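Local coordinates for protein dihydropteroate synthase (Burkholderia cenocepacia, PDB 2Y5S) that probably catalyses the condensation of para-aminobenzoate with 6-hydroxymethyl-7,8-dihydropterin diphosphate to 7,8-dihydropteroate in folate biosynthesis, at residues B[131-136]-B[181-186]; B[230-235]-B[259-264]; B[54-59]-B[94-99]. All coordinates share one frame; numbering follows the deposited sequence. Where two conformers were deposited one is given.

Interaction 1: B[131-136]-B[181-186]; sequences GAIDAV and RDAGVA
Ile133 and Ala183 meet methyl to methyl on the outside of the TIM barrel, where helix 132-136 meets the turn that follows helix 165-182. Ile133 CG2 lies 3.4 Å from Ala183 CB, tighter than ordinary van der Waals contact, and both CB atoms point at the opposite segment. The branch that touches is fixed by chi1 of -70°, which sets CG2 anti to the backbone N while CG1 takes the place beside that N. A second, looser approach brings Val185 CG2 to 4.5 Å from Val136 O. No hydrogen bond joins the segments, and the 120 Å² buried here is mainly apolar.

Further out, Phe127 packs on both Ile133 and Val136, and Leu143 of strand 142-146 touches Val136 and Val185, tying both segments to the barrel wall. The carbonyls near the seam are used by arginines: Arg137 NE bonds to Ala183 O and Arg189 NH2 to Val136 O. The turn that carries Ala183 and Val185 is shaped by a Schellman motif, in which Gly184 adopts a positive phi of 103° and Gly184 N donates to Arg181 O at 2.9 Å.

Interaction 2: B[230-235]-B[259-264]; sequences AGMSRK and LCAVER. With 78H (7,8-dihydropteroate), chain P; EDO (1,2-ethanediol), chain S.
Ala261 CB, on helix 251-263, meets two side chains of segment 230-235: the terminal CE of Met232 at 3.8 Å and Ala230 CB at 4.1 Å. All three residues are buried and no hydrogen bond crosses. Met232 starts with CG beside its backbone N (chi1 -67°), runs extended through chi2, then bends at chi3 of -80°, which brings CE against the Ala261 methyl.

The same loop serves the active site of this TIM-barrel enzyme. Beyond CG, Lys235 is fully extended, and its methylenes lie across one face of the aminobenzoate ring of 7,8-dihydropteroate in CH-pi contact, with CE 3.6 Å from ligand C15. Its NZ then reaches the pterin, donating to ligand O4 at 2.7 Å and, weakly, to ligand N5. The same nitrogen bonds to Gly231 O at 2.8 Å, lying 37° out of that carbonyl plane, and to Phe196 O, so four acceptors, one of them weak, surround NZ. A type II turn from Met232 to Lys235, closed by Lys235 N to Met232 O, sends the methionine toward the helix and the lysine toward the ligand.

Ala230 ends strand 229-230, bonded through its backbone to strand 268-271, whose Val269 also packs on Ala261; Leu210 of helix 204-211 touches Met232, helix 274-291 covers Leu259 and Val262, and Val287 of the second subunit packs on Cys260.

Interaction 3: B[54-59]-B[94-99]; sequences RMIAEG and RPLNVP
Ile56 makes the helix side of this contact, chiefly through CD1, which meets two methyls of segment 94-99. It lies 3.5 Å from Leu96 CD1, closer than a usual carbon-carbon contact, and 3.9 Å from CG1 of Val98 in one of that residue's two conformers, so this half of the contact is less certain. In the TIM barrel, this joins the last turn of one outer helix to the connection that leaves helix 79-93 and leads into strand 100-103.

The two approaches differ in direction. Ile56 and Leu96 cross at a slant, whereas Ile56 and the same conformer of Val98 reach toward each other tip to tip. All three CB atoms point at the opposite segment; the nearest CA atoms, of Ile56 and Val98, are 8.3 Å apart, and side chains from both segments close the gap. With chi1 at -67°, Ile56 CG1 stands beside the backbone N and anti to the carbonyl carbon, and a nearly extended chi2 of 152° carries CD1 outward. Val98 answers with CG1 between its backbone N and carbonyl carbon (chi1 58°).

The backbones place these groups. Leu96 closes a short 3-10 segment in which Asn97 N donates to Arg94 O at 3.2 Å; after it, Asn97 has positive phi and the chain turns to present Val98. On the other side, Gly59 ends helix 45-58 in a Schellman motif, with Gly59 N bonded to Ile56 O. Leu63 of strand 62-66 touches both Ile56 and Val98 from the barrel side.

With no hydrogen bond or charge pair across it, the 106 Å² buried between the segments comes from methyl contacts, one of them tighter than usual, running from the exposed Leu96 inward to the buried Val98.

In the fold
All three interactions join parts of one TIM barrel through apolar side chains, without a hydrogen bond across any of them, yet their depth differs. Interaction 2 is buried, its centre about 11 Å from that of the chain, and its loop also carries polar contacts to the ligand. Interactions 1 and 3 lie farther out, about 19 and 17 Å from the chain centre, and are only partly buried; each involves a helix end closed by a Schellman glycine. No secondary-structure element is shared between them. Interactions 1 and 2 fall on opposite sides of the chain centre, with centres about 28 Å apart, whereas 2 and 3 come within about 9 Å at their nearest atoms without touching.

Interaction 1: B[131-136]-B[181-186]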
# COMPACT_ATOMS: atom_id res chain seq x y z
N GLY B 131 24.22 18.89 -25.15
CA GLY B 131 25.08 19.45 -24.13
C GLY B 131 24.83 18.98 -22.69
O GLY B 131 25.56 19.37 -21.79
N ALA B 132 23.82 18.13 -22.48
CA ALA B 132 23.48 17.68 -21.12
C ALA B 132 24.59 16.79 -20.55
O ALA B 132 25.00 16.95 -19.39
CB ALA B 132 22.18 16.95 -21.11
N ILE B 133 25.08 15.86 -21.36
CA ILE B 133 26.17 14.98 -20.88
C ILE B 133 27.43 15.77 -20.45
O ILE B 133 28.01 15.49 -19.38
CB ILE B 133 26.51 13.87 -21.91
CG1 ILE B 133 25.35 12.87 -21.98
CG2 ILE B 133 27.79 13.15 -21.51
CD1 ILE B 133 25.54 11.75 -23.05
N ASP B 134 27.81 16.76 -21.25
CA ASP B 134 28.92 17.64 -20.93
C ASP B 134 28.72 18.40 -19.61
O ASP B 134 29.66 18.62 -18.85
CB ASP B 134 29.16 18.65 -22.07
CG ASP B 134 30.25 18.22 -23.02
OD1 ASP B 134 30.42 16.99 -23.24
OD2 ASP B 134 30.97 19.10 -23.54
N ALA B 135 27.48 18.83 -19.39
CA ALA B 135 27.08 19.50 -18.16
C ALA B 135 27.29 18.66 -16.90
O ALA B 135 27.63 19.20 -15.85
CB ALA B 135 25.63 19.90 -18.27
N VAL B 136 27.10 17.34 -17.00
CA VAL B 136 27.10 16.47 -15.80
C VAL B 136 28.30 15.52 -15.67
O VAL B 136 28.45 14.86 -14.64
CB VAL B 136 25.82 15.60 -15.73
CG1 VAL B 136 24.56 16.46 -15.78
CG2 VAL B 136 25.81 14.54 -16.81
N ARG B 181 28.58 6.75 -19.45
CA ARG B 181 29.85 6.09 -19.12
C ARG B 181 30.95 6.36 -20.15
O ARG B 181 32.11 6.57 -19.78
CB ARG B 181 29.65 4.59 -18.91
CG ARG B 181 28.91 4.30 -17.59
CD ARG B 181 28.67 2.84 -17.34
NE ARG B 181 29.92 2.08 -17.35
CZ ARG B 181 30.26 1.16 -18.24
NH1 ARG B 181 29.44 0.79 -19.23
NH2 ARG B 181 31.45 0.57 -18.14
N ASP B 182 30.57 6.40 -21.44
CA ASP B 182 31.51 6.74 -22.51
C ASP B 182 32.10 8.14 -22.34
O ASP B 182 33.18 8.40 -22.84
CB ASP B 182 30.83 6.70 -23.88
CG ASP B 182 30.50 5.30 -24.32
OD1 ASP B 182 31.06 4.34 -23.76
OD2 ASP B 182 29.67 5.16 -25.24
N ALA B 183 31.37 9.03 -21.68
CA ALA B 183 31.88 10.38 -21.41
C ALA B 183 32.63 10.48 -20.08
O ALA B 183 33.02 11.58 -19.68
CB ALA B 183 30.73 11.38 -21.45
N GLY B 184 32.83 9.35 -19.40
CA GLY B 184 33.61 9.31 -18.15
C GLY B 184 32.82 9.21 -16.84
O GLY B 184 33.41 9.19 -15.76
N VAL B 185 31.49 9.14 -16.92
CA VAL B 185 30.66 9.06 -15.71
C VAL B 185 30.79 7.68 -15.09
O VAL B 185 30.54 6.70 -15.77
CB VAL B 185 29.17 9.36 -16.02
CG1 VAL B 185 28.26 9.07 -14.79
CG2 VAL B 185 28.99 10.80 -16.49
N ALA B 186 31.18 7.60 -13.82
CA ALA B 186 31.19 6.32 -13.10
C ALA B 186 29.77 5.74 -13.00
O ALA B 186 28.81 6.47 -12.73
CB ALA B 186 31.80 6.47 -11.69

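Interaction 2: B[230-235]-B[259-264]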
# COMPACT_ATOMS: atom_id res chain seq x y z
N ALA B 230 11.33 5.45 -9.14
CA ALA B 230 9.99 5.34 -9.68
C ALA B 230 9.14 6.52 -9.20
O ALA B 230 9.13 6.85 -8.03
CB ALA B 230 9.34 4.04 -9.24
N GLY B 231 8.44 7.13 -10.14
CA GLY B 231 7.57 8.25 -9.83
C GLY B 231 6.18 8.04 -10.42
O GLY B 231 5.99 8.17 -11.62
N MET B 232 5.21 7.72 -9.56
CA MET B 232 3.82 7.54 -10.00
C MET B 232 2.82 8.44 -9.30
O MET B 232 1.63 8.39 -9.60
CB MET B 232 3.44 6.09 -9.77
CG MET B 232 4.23 5.18 -10.68
SD MET B 232 3.97 3.48 -10.28
CE MET B 232 5.06 3.38 -8.90
N SER B 233 3.33 9.29 -8.40
CA SER B 233 2.50 10.05 -7.47
C SER B 233 1.47 10.94 -8.16
O SER B 233 1.83 11.80 -8.96
CB SER B 233 3.40 10.87 -6.55
OG SER B 233 2.64 11.65 -5.63
N ARG B 234 0.20 10.72 -7.83
CA ARG B 234 -0.93 11.48 -8.36
C ARG B 234 -1.15 11.39 -9.87
O ARG B 234 -1.91 12.17 -10.43
CB ARG B 234 -0.86 12.95 -7.90
CG ARG B 234 -0.78 13.07 -6.39
CD ARG B 234 -0.84 14.50 -5.94
NE ARG B 234 -1.03 14.61 -4.49
CZ ARG B 234 -0.90 15.75 -3.81
NH1 ARG B 234 -0.56 16.88 -4.44
NH2 ARG B 234 -1.09 15.76 -2.50
N LYS B 235 -0.54 10.41 -10.53
CA LYS B 235 -0.51 10.39 -11.98
C LYS B 235 -1.77 9.77 -12.58
O LYS B 235 -2.55 9.11 -11.89
CB LYS B 235 0.74 9.68 -12.48
CG LYS B 235 2.03 10.50 -12.29
CD LYS B 235 3.19 9.92 -13.09
CE LYS B 235 4.45 10.79 -12.97
NZ LYS B 235 5.61 10.11 -13.59
N LEU B 259 4.26 1.53 -2.72
CA LEU B 259 4.49 0.22 -2.09
C LEU B 259 4.75 -0.90 -3.07
O LEU B 259 5.64 -1.74 -2.86
CB LEU B 259 3.28 -0.18 -1.23
CG LEU B 259 3.17 0.53 0.11
CD1 LEU B 259 1.74 0.40 0.68
CD2 LEU B 259 4.24 -0.00 1.11
N CYS B 260 3.95 -0.95 -4.13
CA CYS B 260 4.17 -1.90 -5.21
C CYS B 260 5.57 -1.75 -5.81
O CYS B 260 6.26 -2.74 -6.06
CB CYS B 260 3.12 -1.71 -6.30
SG CYS B 260 3.31 -2.86 -7.61
N ALA B 261 6.00 -0.52 -6.03
CA ALA B 261 7.31 -0.27 -6.61
C ALA B 261 8.41 -0.78 -5.67
O ALA B 261 9.35 -1.43 -6.13
CB ALA B 261 7.52 1.21 -6.91
N VAL B 262 8.29 -0.51 -4.37
CA VAL B 262 9.33 -0.99 -3.44
C VAL B 262 9.26 -2.50 -3.29
O VAL B 262 10.29 -3.14 -3.16
CB VAL B 262 9.33 -0.26 -2.05
CG1 VAL B 262 9.52 1.25 -2.26
CG2 VAL B 262 8.08 -0.55 -1.24
N GLU B 263 8.06 -3.07 -3.36
CA GLU B 263 7.94 -4.53 -3.34
C GLU B 263 8.67 -5.13 -4.55
O GLU B 263 9.27 -6.21 -4.47
CB GLU B 263 6.46 -4.94 -3.34
CG GLU B 263 6.19 -6.46 -3.21
CD GLU B 263 6.57 -7.01 -1.84
OE1 GLU B 263 6.92 -6.21 -0.94
OE2 GLU B 263 6.52 -8.24 -1.65
N ARG B 264 8.63 -4.40 -5.67
CA ARG B 264 9.29 -4.81 -6.90
C ARG B 264 10.72 -4.26 -7.05
O ARG B 264 11.22 -4.15 -8.17
CB ARG B 264 8.43 -4.42 -8.11
CG ARG B 264 7.65 -5.58 -8.74
CD ARG B 264 6.60 -6.17 -7.82
NE ARG B 264 5.45 -5.28 -7.67
CZ ARG B 264 4.34 -5.57 -7.01
NH1 ARG B 264 4.16 -6.74 -6.41
NH2 ARG B 264 3.39 -4.67 -6.94
O4 78H P . 8.24 9.99 -12.98
C4 78H P . 9.14 10.84 -12.93
C5 78H P . 8.86 12.21 -13.08
N3 78H P . 10.47 10.43 -12.74
C9 78H P . 9.96 13.11 -13.03
N5 78H P . 7.59 12.67 -13.21
C2 78H P . 11.52 11.39 -12.72
N8 78H P . 9.76 14.47 -13.16
N1 78H P . 11.23 12.69 -12.85
C6 78H P . 7.35 13.98 -13.39
N2 78H P . 12.80 11.00 -12.58
C7 78H P . 8.45 15.02 -13.57
C10 78H P . 5.93 14.48 -13.47
N11 78H P . 5.41 14.34 -14.84
C15 78H P . 4.23 13.77 -15.02
C16 78H P . 4.07 12.74 -15.94
C17 78H P . 3.16 14.20 -14.23
C18 78H P . 2.82 12.16 -16.11
C19 78H P . 1.91 13.61 -14.39
C20 78H P . 1.75 12.59 -15.33
C21 78H P . 0.38 11.92 -15.49
O22 78H P . 0.37 10.86 -16.11
O23 78H P . -0.61 12.39 -14.89
C1 EDO S . -0.15 15.54 -10.87
O1 EDO S . -0.98 14.95 -11.86
C2 EDO S . 1.24 14.93 -10.95
O2 EDO S . 2.23 15.94 -10.76

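Interaction 3: B[54-59]-B[94-99]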
# COMPACT_ATOMS: atom_id res chain seq x y z
N ARG B 54 8.96 21.04 6.13
CA ARG B 54 7.86 20.14 6.46
C ARG B 54 8.11 18.72 5.90
O ARG B 54 7.92 17.74 6.62
CB ARG B 54 6.53 20.71 5.92
CG ARG B 54 5.30 19.79 6.04
CD ARG B 54 5.03 19.37 7.48
NE ARG B 54 4.99 20.52 8.39
CZ ARG B 54 3.89 21.22 8.70
NH1 ARG B 54 2.71 20.93 8.17
NH2 ARG B 54 3.99 22.24 9.55
N MET B 55 8.53 18.62 4.64
CA MET B 55 8.80 17.30 4.03
C MET B 55 9.93 16.54 4.73
O MET B 55 9.80 15.34 4.98
CB MET B 55 9.04 17.41 2.52
CG MET B 55 7.74 17.58 1.73
SD MET B 55 7.94 17.55 -0.07
CE MET B 55 9.11 18.86 -0.29
N ILE B 56 11.00 17.24 5.09
CA ILE B 56 12.06 16.64 5.90
C ILE B 56 11.51 16.16 7.25
O ILE B 56 11.77 15.04 7.67
CB ILE B 56 13.26 17.60 6.11
CG1 ILE B 56 13.98 17.84 4.77
CG2 ILE B 56 14.24 17.02 7.16
CD1 ILE B 56 14.68 19.19 4.69
N ALA B 57 10.72 17.00 7.92
CA ALA B 57 10.09 16.61 9.18
C ALA B 57 9.21 15.37 9.02
O ALA B 57 9.10 14.55 9.95
CB ALA B 57 9.28 17.78 9.76
N GLU B 58 8.58 15.22 7.85
CA GLU B 58 7.71 14.07 7.58
C GLU B 58 8.48 12.80 7.19
O GLU B 58 7.90 11.75 7.08
CB GLU B 58 6.69 14.40 6.48
CG GLU B 58 5.58 15.33 6.95
CD GLU B 58 4.65 15.75 5.83
OE1 GLU B 58 4.68 15.14 4.74
OE2 GLU B 58 3.86 16.69 6.03
N GLY B 59 9.79 12.93 6.99
CA GLY B 59 10.66 11.78 6.72
C GLY B 59 11.23 11.72 5.32
O GLY B 59 11.77 10.69 4.93
N ARG B 94 20.85 23.72 0.80
CA ARG B 94 22.15 23.05 1.01
C ARG B 94 22.54 22.83 2.46
O ARG B 94 23.00 21.74 2.80
CB ARG B 94 23.29 23.81 0.32
CG ARG B 94 23.75 23.16 -0.94
CD ARG B 94 24.90 23.92 -1.57
NE ARG B 94 26.18 23.68 -0.91
CZ ARG B 94 26.90 22.56 -1.01
NH1 ARG B 94 26.46 21.53 -1.73
NH2 ARG B 94 28.06 22.47 -0.37
N PRO B 95 22.38 23.86 3.32
CA PRO B 95 22.77 23.68 4.72
C PRO B 95 22.02 22.55 5.44
O PRO B 95 22.56 22.00 6.40
CB PRO B 95 22.45 25.05 5.35
CG PRO B 95 22.58 26.01 4.23
CD PRO B 95 22.06 25.27 3.03
N LEU B 96 20.83 22.17 4.97
CA LEU B 96 20.04 21.12 5.62
C LEU B 96 20.64 19.70 5.52
O LEU B 96 20.17 18.79 6.19
CB LEU B 96 18.59 21.12 5.11
CG LEU B 96 17.77 22.39 5.38
CD1 LEU B 96 16.37 22.25 4.79
CD2 LEU B 96 17.70 22.71 6.87
N ASN B 97 21.67 19.52 4.69
CA ASN B 97 22.35 18.24 4.55
C ASN B 97 21.37 17.10 4.21
O ASN B 97 21.36 16.07 4.86
CB ASN B 97 23.18 17.93 5.81
CG ASN B 97 24.25 18.99 6.07
OD1 ASN B 97 24.67 19.69 5.16
ND2 ASN B 97 24.67 19.12 7.32
N VAL B 98 20.56 17.34 3.19
CA VAL B 98 19.65 16.34 2.63
C VAL B 98 19.83 16.35 1.11
O VAL B 98 19.98 17.40 0.50
CB VAL B 98 18.17 16.61 3.03
CG1 VAL B 98 17.71 17.98 2.58
CG2 VAL B 98 17.26 15.53 2.48
N PRO B 99 19.89 15.16 0.49
CA PRO B 99 20.13 15.21 -0.95
C PRO B 99 19.15 16.13 -1.71
O PRO B 99 17.93 16.07 -1.51
CB PRO B 99 19.98 13.75 -1.38
CG PRO B 99 20.40 12.95 -0.15
CD PRO B 99 20.03 13.79 1.04